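Peptidoglycan synthetase penicillin-binding protein 3 (Bifidobacterium adolescentis, PDB 4YE5) probably binds penicillin as a transpeptidase-family protein and is thought to cross-link peptidoglycan in building the bacterial cell wall. Local coordinates at residues M465-E470 with S556-A561. Numbering follows the deposited sequence.
Sequences MESSAE and SPRTDA
Ser-467 and Ala-561 have the nearest CA atoms of the two segments, 7.3 Å apart, where the last turns of helix 455-470 face an irregular loop that follows helix 535-549. Side chains bridge that gap. With CG anti to the backbone N (chi1 -170°) and the chain extended as far as NE, the guanidinium of Arg-558 reaches the helix surface. There Arg-558 NH2 donates a fairly straight bond to Ser-467 OG (3.0 Å, 161°), the oxygen lying in the guanidinium plane; Arg-558 NH1 adds a weak second bond to the same oxygen. Glu-466 runs antiparallel over one face, CG above the centre and its carboxylate stacked only 6° from parallel, whereas Ala-561 CB, from the arginine's own loop, lies over the opposite face. Glu-470 comes to the edge instead, its carboxylate almost perpendicular, and its OE2 forms a salt bridge with Arg-558 NH1 (3.2 Å), the hydrogen bond within it weak. Glu-466 OE2 makes a long salt bridge to Arg-558 NE (3.8 Å), but stands well out of the guanidinium plane, so no N-H points at it; its stronger partner is Arg-482. One arginine thus ties loop to helix, oriented by in-plane bonding, its charge probably balanced by two glutamates one helical turn apart.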
loop_
_atom_site.group_PDB
_atom_site.type_symbol
_atom_site.label_atom_id
_atom_site.label_comp_id
_atom_site.label_asym_id
_atom_site.label_seq_id
_atom_site.Cartn_x
_atom_site.Cartn_y
_atom_site.Cartn_z
HETATM N N MSE A 465 23.049 -13.023 12.671
HETATM C CA MSE A 465 22.472 -11.676 12.599
HETATM C C MSE A 465 22.369 -11.003 13.971
HETATM O O MSE A 465 22.487 -9.781 14.089
HETATM C CB MSE A 465 21.101 -11.658 11.897
HETATM C CG MSE A 465 21.163 -11.994 10.412
HETATM SE SE MSE A 465 19.409 -11.847 9.596
HETATM C CE MSE A 465 19.168 -9.896 9.802
ATOM N N GLU A 466 22.151 -11.799 15.006
ATOM C CA GLU A 466 22.157 -11.252 16.344
ATOM C C GLU A 466 23.579 -10.795 16.718
ATOM O O GLU A 466 23.755 -9.738 17.337
ATOM C CB GLU A 466 21.580 -12.251 17.370
ATOM C CG GLU A 466 21.755 -11.770 18.803
ATOM C CD GLU A 466 20.772 -12.390 19.794
ATOM O OE1 GLU A 466 20.087 -13.376 19.444
ATOM O OE2 GLU A 466 20.693 -11.877 20.930
ATOM N N SER A 467 24.593 -11.570 16.325
ATOM C CA SER A 467 25.976 -11.113 16.507
ATOM C C SER A 467 26.219 -9.846 15.676
ATOM O O SER A 467 26.891 -8.917 16.129
ATOM C CB SER A 467 26.991 -12.207 16.139
ATOM O OG SER A 467 26.878 -13.305 17.028
ATOM N N SER A 468 25.649 -9.791 14.475
ATOM C CA SER A 468 25.782 -8.589 13.637
ATOM C C SER A 468 25.150 -7.352 14.319
ATOM O O SER A 468 25.714 -6.273 14.261
ATOM C CB SER A 468 25.165 -8.804 12.233
ATOM O OG SER A 468 25.799 -9.902 11.552
ATOM N N ALA A 469 23.990 -7.517 14.964
ATOM C CA ALA A 469 23.347 -6.408 15.701
ATOM C C ALA A 469 24.202 -5.947 16.894
ATOM O O ALA A 469 24.369 -4.752 17.141
ATOM C CB ALA A 469 21.955 -6.821 16.208
ATOM N N GLU A 470 24.732 -6.901 17.639
ATOM C CA GLU A 470 25.562 -6.569 18.795
ATOM C C GLU A 470 26.810 -5.784 18.396
ATOM O O GLU A 470 27.343 -5.016 19.187
ATOM C CB GLU A 470 25.960 -7.833 19.552
ATOM C CG GLU A 470 24.797 -8.487 20.267
ATOM C CD GLU A 470 25.239 -9.678 21.092
ATOM O OE1 GLU A 470 26.449 -9.992 21.055
ATOM O OE2 GLU A 470 24.382 -10.301 21.762
ATOM N N SER A 556 14.891 -13.119 26.888
ATOM C CA SER A 556 15.712 -13.904 27.801
ATOM C C SER A 556 17.194 -13.729 27.458
ATOM O O SER A 556 17.533 -13.335 26.340
ATOM C CB SER A 556 15.324 -15.384 27.711
ATOM O OG SER A 556 13.999 -15.593 28.179
ATOM N N PRO A 557 18.087 -14.009 28.422
ATOM C CA PRO A 557 19.521 -13.870 28.146
ATOM C C PRO A 557 19.973 -14.733 26.964
ATOM O O PRO A 557 19.499 -15.858 26.786
ATOM C CB PRO A 557 20.173 -14.369 29.446
ATOM C CG PRO A 557 19.156 -14.077 30.514
ATOM C CD PRO A 557 17.822 -14.320 29.841
ATOM N N ARG A 558 20.869 -14.189 26.148
ATOM C CA ARG A 558 21.486 -14.942 25.060
ATOM C C ARG A 558 22.508 -15.962 25.599
ATOM O O ARG A 558 23.452 -15.587 26.286
ATOM C CB ARG A 558 22.167 -13.970 24.085
ATOM C CG ARG A 558 22.629 -14.625 22.787
ATOM C CD ARG A 558 23.360 -13.638 21.858
ATOM N NE ARG A 558 23.603 -14.268 20.565
ATOM C CZ ARG A 558 24.509 -13.876 19.680
ATOM N NH1 ARG A 558 25.282 -12.824 19.927
ATOM N NH2 ARG A 558 24.641 -14.547 18.542
ATOM N N THR A 559 22.330 -17.245 25.282
ATOM C CA THR A 559 23.241 -18.265 25.799
ATOM C C THR A 559 23.904 -19.122 24.733
ATOM O O THR A 559 24.678 -20.009 25.058
ATOM C CB THR A 559 22.533 -19.241 26.772
ATOM O OG1 THR A 559 21.470 -19.918 26.087
ATOM C CG2 THR A 559 21.988 -18.503 28.004
ATOM N N ASP A 560 23.591 -18.895 23.467
ATOM C CA ASP A 560 24.076 -19.813 22.437
ATOM C C ASP A 560 24.807 -19.132 21.272
ATOM O O ASP A 560 24.750 -19.618 20.142
ATOM C CB ASP A 560 22.913 -20.663 21.905
ATOM C CG ASP A 560 21.823 -19.825 21.227
ATOM O OD1 ASP A 560 21.853 -18.571 21.321
ATOM O OD2 ASP A 560 20.918 -20.434 20.611
ATOM N N ALA A 561 25.495 -18.027 21.544
ATOM C CA ALA A 561 26.110 -17.253 20.464
ATOM C C ALA A 561 27.089 -18.105 19.665
ATOM O O ALA A 561 27.915 -18.790 20.236
ATOM C CB ALA A 561 26.823 -16.012 21.022
#